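Local coordinates for periplasmic molybdate-binding protein (Azotobacter vinelandii, PDB 1ATG) that binds molybdate and tungstate in the periplasm, in a pocket between its two domains, probably to deliver the oxyanion to an ABC transporter, at residues V51-E57 with I190-I196; W104-S110 with E138-A143. All coordinates share one frame. Residues are numbered along the deposited sequence.

Contact 1 of 2, residues V51-E57 with I190-I196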
loop_
_atom_site.group_PDB
_atom_site.type_symbol
_atom_site.label_atom_id
_atom_site.label_comp_id
_atom_site.label_asym_id
_atom_site.label_seq_id
_atom_site.Cartn_x
_atom_site.Cartn_y
_atom_site.Cartn_z
ATOM N N VAL A 51 -12.010 6.419 9.747
ATOM C CA VAL A 51 -11.325 6.742 8.504
ATOM C C VAL A 51 -10.689 5.467 7.916
ATOM O O VAL A 51 -10.154 4.667 8.672
ATOM C CB VAL A 51 -10.201 7.770 8.749
ATOM C CG1 VAL A 51 -9.330 8.014 7.520
ATOM C CG2 VAL A 51 -10.731 9.116 9.240
ATOM N N PHE A 52 -10.750 5.367 6.600
ATOM C CA PHE A 52 -10.158 4.254 5.875
ATOM C C PHE A 52 -9.227 4.801 4.782
ATOM O O PHE A 52 -9.649 5.557 3.930
ATOM C CB PHE A 52 -11.248 3.391 5.241
ATOM C CG PHE A 52 -10.836 2.337 4.258
ATOM C CD1 PHE A 52 -9.694 1.556 4.377
ATOM C CD2 PHE A 52 -11.662 2.105 3.169
ATOM C CE1 PHE A 52 -9.397 0.593 3.425
ATOM C CE2 PHE A 52 -11.367 1.132 2.225
ATOM C CZ PHE A 52 -10.229 0.369 2.358
ATOM N N PHE A 53 -7.976 4.323 4.826
ATOM C CA PHE A 53 -6.982 4.556 3.795
ATOM C C PHE A 53 -6.857 3.271 2.957
ATOM O O PHE A 53 -6.353 2.256 3.455
ATOM C CB PHE A 53 -5.614 4.886 4.383
ATOM C CG PHE A 53 -5.568 6.230 5.051
ATOM C CD1 PHE A 53 -5.443 7.395 4.323
ATOM C CD2 PHE A 53 -5.661 6.316 6.430
ATOM C CE1 PHE A 53 -5.419 8.631 4.934
ATOM C CE2 PHE A 53 -5.622 7.555 7.065
ATOM C CZ PHE A 53 -5.501 8.707 6.309
ATOM N N SER A 54 -7.342 3.328 1.730
ATOM C CA SER A 54 -7.214 2.153 0.865
ATOM C C SER A 54 -5.927 2.211 0.042
ATOM O O SER A 54 -5.348 3.317 -0.094
ATOM C CB SER A 54 -8.408 2.099 -0.086
ATOM O OG SER A 54 -8.390 0.866 -0.792
ATOM N N ALA A 55 -5.533 1.113 -0.595
ATOM C CA ALA A 55 -4.428 1.133 -1.544
ATOM C C ALA A 55 -4.953 1.314 -2.967
ATOM O O ALA A 55 -4.159 1.257 -3.901
ATOM C CB ALA A 55 -3.611 -0.153 -1.465
ATOM N N ASP A 56 -6.249 1.560 -3.144
ATOM C CA ASP A 56 -6.831 1.782 -4.455
ATOM C C ASP A 56 -7.930 2.844 -4.352
ATOM O O ASP A 56 -8.167 3.463 -3.330
ATOM C CB ASP A 56 -7.388 0.489 -5.048
ATOM C CG ASP A 56 -8.572 -0.120 -4.347
ATOM O OD1 ASP A 56 -9.188 0.469 -3.440
ATOM O OD2 ASP A 56 -8.890 -1.301 -4.713
ATOM N N GLU A 57 -8.573 3.065 -5.485
ATOM C CA GLU A 57 -9.713 3.943 -5.630
ATOM C C GLU A 57 -11.001 3.121 -5.568
ATOM O O GLU A 57 -12.025 3.593 -5.069
ATOM C CB GLU A 57 -9.719 4.672 -6.971
ATOM C CG GLU A 57 -8.456 5.423 -7.322
ATOM C CD GLU A 57 -8.692 6.428 -8.435
ATOM O OE1 GLU A 57 -9.176 7.534 -8.104
ATOM O OE2 GLU A 57 -8.407 6.097 -9.599
ATOM N N ILE A 190 -0.882 3.058 -8.839
ATOM C CA ILE A 190 -1.468 2.683 -7.548
ATOM C C ILE A 190 -1.969 3.933 -6.857
ATOM O O ILE A 190 -1.318 4.525 -5.988
ATOM C CB ILE A 190 -0.425 1.906 -6.728
ATOM C CG1 ILE A 190 0.093 0.675 -7.489
ATOM C CG2 ILE A 190 -1.007 1.467 -5.392
ATOM C CD1 ILE A 190 1.320 0.049 -6.871
ATOM N N VAL A 191 -3.144 4.381 -7.277
ATOM C CA VAL A 191 -3.778 5.601 -6.795
ATOM C C VAL A 191 -4.566 5.296 -5.533
ATOM O O VAL A 191 -5.502 4.498 -5.585
ATOM C CB VAL A 191 -4.652 6.212 -7.912
ATOM C CG1 VAL A 191 -5.363 7.435 -7.363
ATOM C CG2 VAL A 191 -3.775 6.549 -9.109
ATOM N N GLN A 192 -4.127 5.840 -4.405
ATOM C CA GLN A 192 -4.678 5.445 -3.117
ATOM C C GLN A 192 -5.632 6.487 -2.572
ATOM O O GLN A 192 -5.265 7.660 -2.410
ATOM C CB GLN A 192 -3.506 5.199 -2.137
ATOM C CG GLN A 192 -2.444 4.300 -2.751
ATOM C CD GLN A 192 -1.308 3.837 -1.882
ATOM O OE1 GLN A 192 -0.294 3.385 -2.420
ATOM N NE2 GLN A 192 -1.421 3.873 -0.559
ATOM N N GLN A 193 -6.864 6.043 -2.303
ATOM C CA GLN A 193 -7.877 6.969 -1.812
ATOM C C GLN A 193 -8.319 6.634 -0.402
ATOM O O GLN A 193 -8.200 5.506 0.080
ATOM C CB GLN A 193 -9.093 6.993 -2.742
ATOM C CG GLN A 193 -8.751 7.550 -4.119
ATOM C CD GLN A 193 -9.987 8.118 -4.793
ATOM O OE1 GLN A 193 -11.025 7.456 -4.812
ATOM N NE2 GLN A 193 -9.876 9.334 -5.310
ATOM N N ALA A 194 -8.782 7.678 0.284
ATOM C CA ALA A 194 -9.246 7.596 1.640
ATOM C C ALA A 194 -10.674 8.151 1.727
ATOM O O ALA A 194 -11.088 8.952 0.900
ATOM C CB ALA A 194 -8.353 8.390 2.584
ATOM N N VAL A 195 -11.397 7.639 2.715
ATOM C CA VAL A 195 -12.748 8.130 2.966
ATOM C C VAL A 195 -12.963 8.176 4.480
ATOM O O VAL A 195 -12.335 7.501 5.285
ATOM C CB VAL A 195 -13.886 7.261 2.400
ATOM C CG1 VAL A 195 -14.019 7.367 0.894
ATOM C CG2 VAL A 195 -13.740 5.799 2.819
ATOM N N ILE A 196 -13.939 9.015 4.856
ATOM C CA ILE A 196 -14.468 9.020 6.209
ATOM C C ILE A 196 -15.659 8.041 6.184
ATOM O O ILE A 196 -16.397 8.013 5.207
ATOM C CB ILE A 196 -14.946 10.399 6.680
ATOM C CG1 ILE A 196 -13.743 11.344 6.817
ATOM C CG2 ILE A 196 -15.703 10.310 8.001
ATOM C CD1 ILE A 196 -14.129 12.773 7.159
HETATM O O HOH W 1 -6.048 2.787 -7.655
#
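At the apolar centre, Phe53 CD1 packs 3.5 Å from Ala194 CB on one face of the sheet, while Phe52 CB meets Val195 CG2 at 4.2 Å on the other. The strands, 51-53 and 191-196, run antiparallel at 172°. Phe52 and Val195 form the hydrogen-bonded pair: Phe52 N to Val195 O and Val195 N to Phe52 O are both 3.0 Å. Past the short strand, Ser54 N donates to Gln193 O (2.9 Å), and the chain stays alongside through Asp56, whose O accepts from Gln193 N (3.1 Å). At the polar edge Ser54 OG donates to Asp56 OD1 (2.8 Å), which also caps Ser59 N at the start of helix 58-65, and a water on Val191 O (2.7 Å) bonds weakly to Glu57 N (3.3 Å). Ala55 touches the bound tungstate, and the Gln192 side chain hydrogen-bonds Tyr117 and Asn9 of the same pocket. Strand 51-53 is flanked by parallel strand 2-7, strand 191-196 pairs with 75-86, and Pro60 of helix 58-65 lies against Gln193 and Val195.

Contact 2 of 2, residues W104-S110 with E138-A143. With ACT (acetate ion), chain C.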
loop_
_atom_site.group_PDB
_atom_site.type_symbol
_atom_site.label_atom_id
_atom_site.label_comp_id
_atom_site.label_asym_id
_atom_site.label_seq_id
_atom_site.Cartn_x
_atom_site.Cartn_y
_atom_site.Cartn_z
ATOM N N TRP A 104 16.526 -17.741 -8.926
ATOM C CA TRP A 104 15.802 -17.466 -7.690
ATOM C C TRP A 104 14.684 -18.495 -7.604
ATOM O O TRP A 104 14.283 -19.074 -8.631
ATOM C CB TRP A 104 15.252 -16.046 -7.665
ATOM C CG TRP A 104 14.439 -15.688 -8.874
ATOM C CD1 TRP A 104 14.918 -15.217 -10.069
ATOM C CD2 TRP A 104 13.022 -15.784 -9.017
ATOM N NE1 TRP A 104 13.878 -15.013 -10.940
ATOM C CE2 TRP A 104 12.704 -15.341 -10.324
ATOM C CE3 TRP A 104 11.980 -16.172 -8.182
ATOM C CZ2 TRP A 104 11.394 -15.312 -10.786
ATOM C CZ3 TRP A 104 10.688 -16.142 -8.643
ATOM C CH2 TRP A 104 10.388 -15.705 -9.946
ATOM N N ARG A 105 14.156 -18.688 -6.415
ATOM C CA ARG A 105 13.161 -19.716 -6.161
ATOM C C ARG A 105 11.751 -19.165 -6.225
ATOM O O ARG A 105 11.041 -19.447 -7.201
ATOM C CB ARG A 105 13.468 -20.387 -4.813
ATOM C CG ARG A 105 14.799 -21.150 -4.828
ATOM C CD ARG A 105 15.255 -21.490 -3.413
ATOM N NE ARG A 105 15.814 -20.263 -2.803
ATOM C CZ ARG A 105 16.520 -20.304 -1.675
ATOM N NH1 ARG A 105 16.702 -21.450 -1.035
ATOM N NH2 ARG A 105 17.031 -19.198 -1.178
ATOM N N HIS A 106 11.316 -18.423 -5.219
ATOM C CA HIS A 106 9.965 -17.881 -5.175
ATOM C C HIS A 106 9.917 -16.359 -5.144
ATOM O O HIS A 106 10.867 -15.690 -4.744
ATOM C CB HIS A 106 9.259 -18.381 -3.906
ATOM C CG HIS A 106 9.178 -19.876 -3.830
ATOM N ND1 HIS A 106 10.095 -20.661 -3.162
ATOM C CD2 HIS A 106 8.283 -20.735 -4.386
ATOM C CE1 HIS A 106 9.759 -21.939 -3.283
ATOM N NE2 HIS A 106 8.666 -22.006 -4.020
ATOM N N ILE A 107 8.768 -15.847 -5.576
ATOM C CA ILE A 107 8.493 -14.419 -5.533
ATOM C C ILE A 107 7.207 -14.233 -4.749
ATOM O O ILE A 107 6.162 -14.862 -5.057
ATOM C CB ILE A 107 8.390 -13.820 -6.951
ATOM C CG1 ILE A 107 8.121 -12.310 -6.843
ATOM C CG2 ILE A 107 7.367 -14.503 -7.851
ATOM C CD1 ILE A 107 8.317 -11.574 -8.158
ATOM N N ALA A 108 7.245 -13.408 -3.718
ATOM C CA ALA A 108 6.083 -13.093 -2.900
ATOM C C ALA A 108 5.253 -12.014 -3.576
ATOM O O ALA A 108 5.753 -10.904 -3.829
ATOM C CB ALA A 108 6.506 -12.651 -1.507
ATOM N N ILE A 109 4.007 -12.344 -3.917
ATOM C CA ILE A 109 3.116 -11.377 -4.554
ATOM C C ILE A 109 1.825 -11.392 -3.766
ATOM O O ILE A 109 1.207 -12.457 -3.577
ATOM C CB ILE A 109 2.842 -11.656 -6.037
ATOM C CG1 ILE A 109 4.173 -11.825 -6.780
ATOM C CG2 ILE A 109 1.975 -10.554 -6.635
ATOM C CD1 ILE A 109 4.079 -11.979 -8.273
ATOM N N SER A 110 1.389 -10.232 -3.290
ATOM C CA SER A 110 0.138 -10.216 -2.524
ATOM C C SER A 110 -1.012 -10.591 -3.459
ATOM O O SER A 110 -1.002 -10.385 -4.666
ATOM C CB SER A 110 -0.073 -8.922 -1.775
ATOM O OG SER A 110 -0.036 -7.775 -2.581
ATOM N N GLU A 138 4.990 -22.752 -10.227
ATOM C CA GLU A 138 4.692 -22.619 -8.813
ATOM C C GLU A 138 5.711 -21.748 -8.093
ATOM O O GLU A 138 6.085 -21.972 -6.928
ATOM C CB GLU A 138 4.553 -24.011 -8.166
ATOM C CG GLU A 138 3.384 -24.789 -8.769
ATOM C CD GLU A 138 3.057 -26.053 -8.002
ATOM O OE1 GLU A 138 3.997 -26.768 -7.602
ATOM O OE2 GLU A 138 1.855 -26.328 -7.797
ATOM N N ARG A 139 6.190 -20.720 -8.784
ATOM C CA ARG A 139 7.170 -19.821 -8.170
ATOM C C ARG A 139 6.540 -18.626 -7.506
ATOM O O ARG A 139 7.238 -17.957 -6.731
ATOM C CB ARG A 139 8.213 -19.437 -9.216
ATOM C CG ARG A 139 9.045 -20.707 -9.469
ATOM C CD ARG A 139 9.946 -20.524 -10.652
ATOM N NE ARG A 139 11.058 -19.619 -10.396
ATOM C CZ ARG A 139 11.820 -19.148 -11.374
ATOM N NH1 ARG A 139 11.547 -19.476 -12.641
ATOM N NH2 ARG A 139 12.841 -18.361 -11.126
ATOM N N ILE A 140 5.272 -18.358 -7.748
ATOM C CA ILE A 140 4.624 -17.229 -7.099
ATOM C C ILE A 140 3.997 -17.711 -5.808
ATOM O O ILE A 140 3.254 -18.707 -5.813
ATOM C CB ILE A 140 3.544 -16.612 -8.001
ATOM C CG1 ILE A 140 4.152 -16.076 -9.291
ATOM C CG2 ILE A 140 2.781 -15.532 -7.251
ATOM C CD1 ILE A 140 3.126 -15.706 -10.350
ATOM N N VAL A 141 4.322 -17.057 -4.712
ATOM C CA VAL A 141 3.767 -17.418 -3.409
ATOM C C VAL A 141 2.810 -16.302 -3.027
ATOM O O VAL A 141 3.203 -15.141 -2.877
ATOM C CB VAL A 141 4.851 -17.655 -2.362
ATOM C CG1 VAL A 141 4.242 -18.069 -1.020
ATOM C CG2 VAL A 141 5.795 -18.760 -2.827
ATOM N N GLU A 142 1.530 -16.638 -2.946
ATOM C CA GLU A 142 0.492 -15.662 -2.658
ATOM C C GLU A 142 0.547 -15.223 -1.216
ATOM O O GLU A 142 0.513 -16.026 -0.279
ATOM C CB GLU A 142 -0.854 -16.314 -3.004
ATOM C CG GLU A 142 -2.014 -15.323 -3.009
ATOM C CD GLU A 142 -3.326 -16.073 -3.202
ATOM O OE1 GLU A 142 -3.802 -16.661 -2.213
ATOM O OE2 GLU A 142 -3.838 -16.075 -4.334
ATOM N N ALA A 143 0.703 -13.930 -0.970
ATOM C CA ALA A 143 0.694 -13.322 0.347
ATOM C C ALA A 143 -0.682 -12.698 0.578
ATOM O O ALA A 143 -1.330 -12.321 -0.401
ATOM C CB ALA A 143 1.801 -12.293 0.469
HETATM C C ACT C . 12.646 -18.834 -1.620
HETATM O O ACT C . 12.357 -18.018 -2.520
HETATM O OXT ACT C . 12.165 -20.006 -1.627
HETATM C CH3 ACT C . 13.603 -18.483 -0.531
#
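This is a parallel strand pair in the second lobe of a periplasmic binding protein fold: strand 107-110 and strand 140-143 are the two ends of a beta-alpha-beta crossover whose connection holds helices 116-127 and 131-136. Strand 160-164 pairs with the other side of 107-110. Four bonds zip the backbones in the staggered parallel pattern: Ile107 N to Arg139 O (2.9 Å), Val141 N to Ile107 O (2.9 Å), Ile109 N to Val141 O (3.1 Å) and Ala143 N to Ile109 O (3.0 Å). The short axes diverge by 37°, a marked twist.

On one face Ile140 meets both isoleucines, CG1 lying 3.9 Å from Ile107 CG2, and CG2 the same distance from Ile109 CD1; Leu131 and Thr135 of helix 131-136 pack on it. Ala108, Val141, Ser110 and Ala143 point to the other face, where helix 146-154 touches Ala108, Ser110 and Ala143.

Before the strands, Arg139 ties the loops together. Its NH2 donates to Trp104 O (3.0 Å) and its NE to Arg105 O (3.2 Å), and the guanidinium lies over the indole in a cation-pi contact, with CZ 3.9 Å from the centroid of the Trp104 six-membered ring. Gln137 and Gly101 take further bonds from it. Glu138, with positive phi, closes helix 131-136 in a Schellman motif. An acetate, probably from the crystallisation liquor, sits beside this end, taking bonds from His106 N to its O (2.9 Å) and from His106 ND1 to its OXT (2.7 Å).

In the fold
The two contacts lie on opposite sides of the chain's centre, with centres about 26 Å apart and nearest atoms about 8 Å apart, and they do not touch. Both segments of contact 2 fall in the sequence between those of contact 1. Long strand 75-86 joins the two regions, pairing with 191-196 and with 160-164, which in turn pairs with 107-110. The tungstate sits between the domains: in contact 1 the side chain of Ala55 comes within about 4 Å of it, whereas in contact 2 the side chain of Ser110 is about 5 Å away and packs on the pocket residues Ala115 and Val146. Each strand pair thus runs up to the anion pocket from its own lobe.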